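Local coordinates for protein chitinase (Paenibacillus sp. FPU-7, PDB 5GZT) that probably hydrolyses the beta-1,4 linkages between N-acetylglucosamine units inside chitin and chitodextrin chains, acting at random internal sites, at residues G855-G860 / F902-S907; E895-G900 / N951-D956. One frame throughout, in Å; residues are numbered along the deposited sequence. Where two conformers were deposited one is given.

Contact 1. Residues G855-G860 / F902-S907; sequences GWAAEG and FGVIKS. With FMT (formic acid), chain I.
Val-904 and Ile-905 push their side chains into the loop of residues 855-860, Val-904 against Ala-857 and the Trp-856 indole, Ile-905 against the backbone at Ala-857 and Ala-858. The valine splits its methyls: CG1 meets Ala-857 at CB, 3.8 Å away, while CG2 lies obliquely beside the benzo half of Trp-856, 3.9 Å from CZ2. CG1 also sits over one face of that indole, toward the rim.

From CB outward, Ile-905 forks. CG2 turns to the loop's backbone, 3.5 Å from Ala-858 O and 3.7 Å from Ala-857 C. CG1 is wedged between the backbone N and the carbonyl carbon (chi1 55°), and beyond it CD1 packs 3.4 Å from Glu-895 O and stays looser, 4.1 Å, from Ala-858 O; the side chain also packs on Trp-894.

The loop follows barrel strand 848-854 of this family 18 TIM barrel. It opens with a type II beta turn from Gly-855, the last residue of an SxGG sequence, to Ala-858, closed by Ala-858 N bonding Gly-855 O.

Water does the polar bridging. One molecule donates to both Ala-857 O and Val-904 O; another donates to Glu-859 OE2 and accepts from Lys-906 N. A formic acid molecule, probably from the crystallisation liquor, takes the hydrogen bond of Gly-860 N on O1 (2.9 Å), and Lys-906 CB lies 3.6 Å from the same O1.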
ATOM      1  N   GLY B 855     -14.783 -33.809 -31.428  1.00 16.95           N
ATOM      2  CA  GLY B 855     -14.361 -32.535 -31.998  1.00 18.36           C
ATOM      3  C   GLY B 855     -15.466 -31.526 -31.888  1.00 18.74           C
ATOM      4  O   GLY B 855     -16.521 -31.753 -31.234  1.00 20.53           O
ATOM      5  N   TRP B 856     -15.246 -30.405 -32.547  1.00 22.21           N
ATOM      6  CA  TRP B 856     -16.081 -29.190 -32.403  1.00 22.52           C
ATOM      7  C   TRP B 856     -17.483 -29.494 -32.921  1.00 21.64           C
ATOM      8  O   TRP B 856     -17.632 -30.061 -33.983  1.00 21.26           O
ATOM      9  CB  TRP B 856     -15.489 -28.027 -33.221  1.00 24.88           C
ATOM     10  CG  TRP B 856     -16.410 -26.840 -33.165  1.00 28.50           C
ATOM     11  CD1 TRP B 856     -17.315 -26.435 -34.154  1.00 30.09           C
ATOM     12  CD2 TRP B 856     -16.667 -26.022 -32.036  1.00 23.45           C
ATOM     13  NE1 TRP B 856     -18.073 -25.418 -33.681  1.00 29.96           N
ATOM     14  CE2 TRP B 856     -17.697 -25.121 -32.401  1.00 27.85           C
ATOM     15  CE3 TRP B 856     -16.114 -25.942 -30.754  1.00 26.52           C
ATOM     16  CZ2 TRP B 856     -18.169 -24.114 -31.537  1.00 30.84           C
ATOM     17  CZ3 TRP B 856     -16.563 -24.987 -29.887  1.00 27.85           C
ATOM     18  CH2 TRP B 856     -17.597 -24.048 -30.279  1.00 30.59           C
ATOM     19  N   ALA B 857     -18.486 -29.175 -32.125  1.00 23.88           N
ATOM     20  CA  ALA B 857     -19.928 -29.428 -32.448  1.00 26.00           C
ATOM     21  C   ALA B 857     -20.292 -30.876 -32.548  1.00 27.05           C
ATOM     22  O   ALA B 857     -21.357 -31.164 -33.018  1.00 25.75           O
ATOM     23  CB  ALA B 857     -20.362 -28.696 -33.738  1.00 29.59           C
ATOM     24  N   ALA B 858     -19.435 -31.806 -32.098  1.00 24.57           N
ATOM     25  CA  ALA B 858     -19.706 -33.216 -32.314  1.00 22.92           C
ATOM     26  C   ALA B 858     -20.629 -33.622 -31.189  1.00 21.44           C
ATOM     27  O   ALA B 858     -20.345 -33.420 -29.965  1.00 19.42           O
ATOM     28  CB  ALA B 858     -18.455 -34.035 -32.304  1.00 22.13           C
ATOM     29  N   GLU B 859     -21.748 -34.206 -31.597  1.00 21.94           N
ATOM     30  CA  GLU B 859     -22.835 -34.637 -30.653  1.00 23.08           C
ATOM     31  C   GLU B 859     -22.708 -36.043 -30.151  1.00 20.51           C
ATOM     32  O   GLU B 859     -21.940 -36.828 -30.663  1.00 22.54           O
ATOM     33  CB  GLU B 859     -24.214 -34.407 -31.328  1.00 30.99           C
ATOM     34  CG  GLU B 859     -24.296 -32.927 -31.802  1.00 40.68           C
ATOM     35  CD  GLU B 859     -25.659 -32.393 -32.281  1.00 52.65           C
ATOM     36  OE1 GLU B 859     -25.748 -32.363 -33.577  1.00 54.00           O
ATOM     37  OE2 GLU B 859     -26.536 -31.939 -31.375  1.00 40.98           O
ATOM     38  N   GLY B 860     -23.478 -36.369 -29.132  1.00 20.76           N
ATOM     39  CA  GLY B 860     -23.590 -37.729 -28.655  1.00 22.24           C
ATOM     40  C   GLY B 860     -22.944 -38.089 -27.344  1.00 20.41           C
ATOM     41  O   GLY B 860     -23.337 -39.083 -26.736  1.00 19.95           O
ATOM     42  N   PHE B 902     -21.361 -23.795 -24.543  1.00 32.19           N
ATOM     43  CA  PHE B 902     -22.434 -22.792 -24.422  1.00 37.04           C
ATOM     44  C   PHE B 902     -23.556 -23.044 -25.445  1.00 36.66           C
ATOM     45  O   PHE B 902     -23.914 -22.186 -26.200  1.00 42.47           O
ATOM     46  CB  PHE B 902     -21.830 -21.364 -24.511  1.00 35.85           C
ATOM     47  CG  PHE B 902     -20.700 -21.154 -23.543  1.00 36.96           C
ATOM     48  CD1 PHE B 902     -20.953 -21.113 -22.181  1.00 35.64           C
ATOM     49  CD2 PHE B 902     -19.387 -21.081 -23.976  1.00 38.53           C
ATOM     50  CE1 PHE B 902     -19.921 -20.986 -21.260  1.00 41.14           C
ATOM     51  CE2 PHE B 902     -18.338 -20.941 -23.043  1.00 43.58           C
ATOM     52  CZ  PHE B 902     -18.603 -20.904 -21.688  1.00 40.81           C
ATOM     53  N   GLY B 903     -24.108 -24.241 -25.436  1.00 33.52           N
ATOM     54  CA  GLY B 903     -25.269 -24.569 -26.248  1.00 33.53           C
ATOM     55  C   GLY B 903     -24.971 -25.077 -27.643  1.00 31.22           C
ATOM     56  O   GLY B 903     -25.888 -25.338 -28.356  1.00 33.85           O
ATOM     57  N   VAL B 904     -23.715 -25.320 -27.999  1.00 27.17           N
ATOM     58  CA  VAL B 904     -23.400 -25.953 -29.292  1.00 27.64           C
ATOM     59  C   VAL B 904     -23.757 -27.459 -29.310  1.00 28.93           C
ATOM     60  O   VAL B 904     -24.138 -27.997 -30.362  1.00 27.32           O
ATOM     61  CB  VAL B 904     -21.941 -25.731 -29.689  1.00 29.05           C
ATOM     62  CG1 VAL B 904     -21.632 -26.349 -31.050  1.00 31.53           C
ATOM     63  CG2 VAL B 904     -21.649 -24.251 -29.754  1.00 30.71           C
ATOM     64  N   ILE B 905     -23.697 -28.142 -28.151  1.00 23.84           N
ATOM     65  CA  ILE B 905     -24.012 -29.565 -28.110  1.00 22.14           C
ATOM     66  C   ILE B 905     -24.811 -29.737 -26.895  1.00 20.56           C
ATOM     67  O   ILE B 905     -24.744 -28.893 -25.975  1.00 22.47           O
ATOM     68  CB  ILE B 905     -22.747 -30.499 -28.040  1.00 23.82           C
ATOM     69  CG1 ILE B 905     -21.809 -30.164 -26.858  1.00 24.28           C
ATOM     70  CG2 ILE B 905     -21.961 -30.409 -29.329  1.00 22.77           C
ATOM     71  CD1 ILE B 905     -20.836 -31.264 -26.505  1.00 23.62           C
ATOM     72  N   LYS B 906     -25.553 -30.810 -26.848  1.00 17.77           N
ATOM     73  CA  LYS B 906     -26.277 -31.067 -25.632  1.00 21.44           C
ATOM     74  C   LYS B 906     -25.351 -31.235 -24.433  1.00 23.67           C
ATOM     75  O   LYS B 906     -24.312 -31.887 -24.558  1.00 20.76           O
ATOM     76  CB  LYS B 906     -27.104 -32.306 -25.812  1.00 23.51           C
ATOM     77  CG  LYS B 906     -28.097 -32.621 -24.708  1.00 28.14           C
ATOM     78  CD  LYS B 906     -28.770 -33.931 -25.116  1.00 32.54           C
ATOM     79  CE  LYS B 906     -30.003 -34.374 -24.327  1.00 37.46           C
ATOM     80  NZ  LYS B 906     -30.533 -35.559 -25.134  1.00 35.77           N
ATOM     81  N   SER B 907     -25.767 -30.722 -23.284  1.00 23.83           N
ATOM     82  CA  SER B 907     -25.018 -30.927 -22.055  1.00 26.47           C
ATOM     83  C   SER B 907     -25.891 -30.980 -20.827  1.00 26.78           C
ATOM     84  O   SER B 907     -26.963 -30.469 -20.853  1.00 27.66           O
ATOM     85  CB  SER B 907     -23.993 -29.840 -21.889  1.00 26.54           C
ATOM     86  OG  SER B 907     -24.636 -28.626 -21.696  1.00 26.49           O
TER
HETATM   87  C   FMT I4007     -26.144 -35.736 -27.404  1.00 37.60           C
HETATM   88  O1  FMT I4007     -25.663 -34.762 -28.080  1.00 39.86           O
HETATM   89  O2  FMT I4007     -25.617 -36.247 -26.235  1.00 25.66           O
HETATM   90  O   HOH W   1     -23.658 -29.544 -32.721  1.00 31.55           O
HETATM   91  O   HOH W   2     -25.566 -32.711 -28.896  1.00 28.53           O

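Contact 2. Residues E895-G900 / N951-D956; sequences EYPVYG and NSVELD
The loop of residues 895-900 starts on Glu-895, the last residue of the DxxDxDxE signature of family 18, and leans through Pro-897, Val-898 and Tyr-899 on Ser-952, in a weakly bonded part of helix 947-952, and on Val-953. Ser-952 fills the middle of the contact. Its CB lies 3.4 Å from Pro-897 O, and its OG comes up to the edge of the Tyr-899 ring, near the ring plane and 3.5 Å from CD1. Tyr-899 CG sits between its own backbone N and carbonyl carbon (chi1 65°), and from there the ring brings its CD1 edge to the serine. The hydroxyl is already paired within its own helix, with Ile-948 O, so its approach to the tyrosine is van der Waals contact.

Val-898 packs on the same serine: its CB is 3.7 Å from Ser-952 OG and its CG2 3.6 Å from Ser-952 O. Further along, Pro-897 CG meets Val-953 CG2 at 3.9 Å, the two side chains crossing obliquely to give the apolar end of the contact.

The loop bends sharply to present these groups. Val-898 has phi 79° and psi -62°, and a weak bond from Tyr-899 N to Pro-897 O (2.9 Å) closes a classic gamma turn around it. The bond from Gly-900 N to Tyr-896 O spans that turn, while Asp-911 OD2 accepts from Val-898 N. Upstream, the peptide between Glu-895 and Tyr-896 is cis, and Glu-895 CB rests over the centre of the Tyr-896 ring, 3.7 Å above its plane. A non-proline cis peptide immediately after the signature glutamate, with the loop behind it backed by a neighbouring helix, fits the C-terminal, substrate-facing end of a family 18 TIM barrel.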
ATOM      1  N   GLU B 895     -16.408 -31.643 -26.589  1.00 19.89           N
ATOM      2  CA  GLU B 895     -16.279 -30.178 -26.556  1.00 21.00           C
ATOM      3  C   GLU B 895     -17.609 -29.535 -26.208  1.00 22.28           C
ATOM      4  O   GLU B 895     -18.331 -29.117 -27.136  1.00 19.98           O
ATOM      5  CB  GLU B 895     -15.742 -29.647 -27.903  1.00 20.96           C
ATOM      6  CG  GLU B 895     -14.346 -30.204 -28.148  1.00 21.15           C
ATOM      7  CD  GLU B 895     -13.622 -29.594 -29.348  1.00 24.07           C
ATOM      8  OE1 GLU B 895     -14.009 -28.531 -29.799  1.00 24.87           O
ATOM      9  OE2 GLU B 895     -12.614 -30.153 -29.787  1.00 26.77           O
ATOM     10  N   TYR B 896     -17.982 -29.459 -24.922  1.00 21.31           N
ATOM     11  CA  TYR B 896     -17.215 -29.793 -23.733  1.00 21.54           C
ATOM     12  C   TYR B 896     -18.256 -30.220 -22.731  1.00 21.27           C
ATOM     13  O   TYR B 896     -19.403 -29.763 -22.819  1.00 23.71           O
ATOM     14  CB  TYR B 896     -16.468 -28.564 -23.165  1.00 22.87           C
ATOM     15  CG  TYR B 896     -15.540 -27.919 -24.176  1.00 23.37           C
ATOM     16  CD1 TYR B 896     -14.260 -28.482 -24.446  1.00 25.29           C
ATOM     17  CD2 TYR B 896     -15.914 -26.796 -24.901  1.00 23.40           C
ATOM     18  CE1 TYR B 896     -13.402 -27.907 -25.396  1.00 25.42           C
ATOM     19  CE2 TYR B 896     -15.045 -26.221 -25.864  1.00 27.84           C
ATOM     20  CZ  TYR B 896     -13.800 -26.780 -26.077  1.00 26.21           C
ATOM     21  OH  TYR B 896     -12.974 -26.276 -26.997  1.00 29.45           O
ATOM     22  N   PRO B 897     -17.902 -31.068 -21.781  1.00 18.72           N
ATOM     23  CA  PRO B 897     -18.836 -31.496 -20.737  1.00 19.93           C
ATOM     24  C   PRO B 897     -19.451 -30.329 -19.975  1.00 22.77           C
ATOM     25  O   PRO B 897     -18.749 -29.334 -19.704  1.00 21.19           O
ATOM     26  CB  PRO B 897     -17.971 -32.301 -19.800  1.00 18.73           C
ATOM     27  CG  PRO B 897     -16.881 -32.824 -20.696  1.00 20.59           C
ATOM     28  CD  PRO B 897     -16.610 -31.712 -21.644  1.00 20.18           C
ATOM     29  N   VAL B 898     -20.722 -30.495 -19.596  1.00 23.29           N
ATOM     30  CA  VAL B 898     -21.464 -29.592 -18.660  1.00 23.44           C
ATOM     31  C   VAL B 898     -21.938 -28.359 -19.369  1.00 25.92           C
ATOM     32  O   VAL B 898     -23.151 -28.094 -19.445  1.00 25.13           O
ATOM     33  CB  VAL B 898     -20.721 -29.210 -17.380  1.00 22.71           C
ATOM     34  CG1 VAL B 898     -21.610 -28.317 -16.480  1.00 24.36           C
ATOM     35  CG2 VAL B 898     -20.308 -30.429 -16.588  1.00 23.38           C
ATOM     36  N   TYR B 899     -20.999 -27.583 -19.882  1.00 23.14           N
ATOM     37  CA  TYR B 899     -21.366 -26.382 -20.571  1.00 25.30           C
ATOM     38  C   TYR B 899     -21.638 -26.518 -22.038  1.00 27.08           C
ATOM     39  O   TYR B 899     -22.223 -25.608 -22.633  1.00 24.13           O
ATOM     40  CB  TYR B 899     -20.384 -25.231 -20.288  1.00 27.16           C
ATOM     41  CG  TYR B 899     -18.947 -25.348 -20.769  1.00 27.68           C
ATOM     42  CD1 TYR B 899     -17.991 -26.130 -20.069  1.00 26.28           C
ATOM     43  CD2 TYR B 899     -18.489 -24.625 -21.863  1.00 27.50           C
ATOM     44  CE1 TYR B 899     -16.657 -26.229 -20.520  1.00 24.88           C
ATOM     45  CE2 TYR B 899     -17.141 -24.732 -22.274  1.00 26.56           C
ATOM     46  CZ  TYR B 899     -16.255 -25.512 -21.557  1.00 22.71           C
ATOM     47  OH  TYR B 899     -14.960 -25.592 -21.955  1.00 26.01           O
ATOM     48  N   GLY B 900     -21.250 -27.624 -22.671  1.00 25.54           N
ATOM     49  CA  GLY B 900     -21.634 -27.863 -24.034  1.00 23.94           C
ATOM     50  C   GLY B 900     -21.150 -26.817 -25.030  1.00 25.18           C
ATOM     51  O   GLY B 900     -21.775 -26.605 -26.136  1.00 25.40           O
ATOM     52  N   ASN B 951     -13.366 -26.923 -14.198  1.00 22.27           N
ATOM     53  CA  ASN B 951     -14.378 -27.120 -13.221  1.00 24.86           C
ATOM     54  C   ASN B 951     -15.447 -28.090 -13.671  1.00 24.88           C
ATOM     55  O   ASN B 951     -16.261 -28.489 -12.847  1.00 27.73           O
ATOM     56  CB  ASN B 951     -15.055 -25.776 -12.969  1.00 29.39           C
ATOM     57  CG  ASN B 951     -15.735 -25.743 -11.649  1.00 37.78           C
ATOM     58  OD1 ASN B 951     -15.080 -25.790 -10.634  1.00 47.47           O
ATOM     59  ND2 ASN B 951     -17.062 -25.695 -11.657  1.00 40.47           N
ATOM     60  N   SER B 952     -15.485 -28.385 -14.963  1.00 22.82           N
ATOM     61  CA  SER B 952     -16.521 -29.201 -15.578  1.00 23.87           C
ATOM     62  C   SER B 952     -16.062 -30.662 -15.741  1.00 25.33           C
ATOM     63  O   SER B 952     -16.866 -31.482 -16.142  1.00 23.39           O
ATOM     64  CB  SER B 952     -16.865 -28.649 -16.937  1.00 23.12           C
ATOM     65  OG  SER B 952     -17.520 -27.421 -16.894  1.00 22.36           O
ATOM     66  N   VAL B 953     -14.811 -30.970 -15.344  1.00 24.02           N
ATOM     67  CA  VAL B 953     -14.183 -32.280 -15.519  1.00 21.29           C
ATOM     68  C   VAL B 953     -13.419 -32.633 -14.258  1.00 19.38           C
ATOM     69  O   VAL B 953     -12.913 -31.778 -13.607  1.00 24.49           O
ATOM     70  CB  VAL B 953     -13.290 -32.168 -16.735  1.00 23.08           C
ATOM     71  CG1 VAL B 953     -12.372 -33.326 -16.866  1.00 32.12           C
ATOM     72  CG2 VAL B 953     -14.158 -32.095 -17.965  1.00 22.39           C
ATOM     73  N   GLU B 954     -13.344 -33.881 -13.895  1.00 17.06           N
ATOM     74  CA  GLU B 954     -12.633 -34.296 -12.715  1.00 18.07           C
ATOM     75  C   GLU B 954     -11.181 -34.635 -13.072  1.00 17.35           C
ATOM     76  O   GLU B 954     -10.812 -35.788 -13.093  1.00 16.81           O
ATOM     77  CB  GLU B 954     -13.310 -35.461 -12.051  1.00 18.37           C
ATOM     78  CG  GLU B 954     -14.797 -35.204 -11.887  1.00 21.62           C
ATOM     79  CD  GLU B 954     -15.499 -36.290 -11.088  1.00 22.27           C
ATOM     80  OE1 GLU B 954     -15.683 -37.471 -11.555  1.00 20.74           O
ATOM     81  OE2 GLU B 954     -15.875 -35.958  -9.957  1.00 24.25           O
ATOM     82  N   LEU B 955     -10.375 -33.601 -13.320  1.00 16.66           N
ATOM     83  CA  LEU B 955      -9.003 -33.832 -13.723  1.00 19.06           C
ATOM     84  C   LEU B 955      -8.237 -34.749 -12.827  1.00 19.69           C
ATOM     85  O   LEU B 955      -7.522 -35.696 -13.322  1.00 18.07           O
ATOM     86  CB  LEU B 955      -8.221 -32.543 -13.961  1.00 18.88           C
ATOM     87  CG  LEU B 955      -8.726 -31.637 -15.057  1.00 18.82           C
ATOM     88  CD1 LEU B 955      -7.918 -30.362 -15.061  1.00 18.78           C
ATOM     89  CD2 LEU B 955      -8.755 -32.225 -16.452  1.00 20.78           C
ATOM     90  N   ASP B 956      -8.404 -34.572 -11.515  1.00 18.74           N
ATOM     91  CA  ASP B 956      -7.616 -35.457 -10.642  0.50 18.27           C
ATOM     92  C   ASP B 956      -8.152 -36.875 -10.631  1.00 19.46           C
ATOM     93  O   ASP B 956      -7.387 -37.772 -10.274  1.00 18.55           O
ATOM     94  CB  ASP B 956      -7.464 -34.895  -9.219  0.50 18.91           C
ATOM     95  CG  ASP B 956      -6.272 -35.458  -8.488  0.50 18.80           C
ATOM     96  OD1 ASP B 956      -5.265 -36.013  -9.039  0.50 19.34           O
ATOM     97  OD2 ASP B 956      -6.350 -35.394  -7.293  0.50 19.13           O
TER

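From the N terminus, strand 848-854 runs into the first segment of contact 1, and strand 889-893 later delivers residues 895-900, the first segment of contact 2. Only then does the chain reach 902-907, closing contact 1 over 42 residues, and after helix 911-933 and strand 938-943 it reaches 951-956, closing contact 2 over 51. The two loops therefore cross instead of nesting. Their common element is the connection of residues 895-907, which includes the short helix 900-903 and meets the preceding barrel loop in one contact and helix 947-952, after the next barrel strand, in the other. Within it, Ser-907 OG lies 2.7 Å from Val-898 O, a probable hydrogen bond that joins the contacts directly.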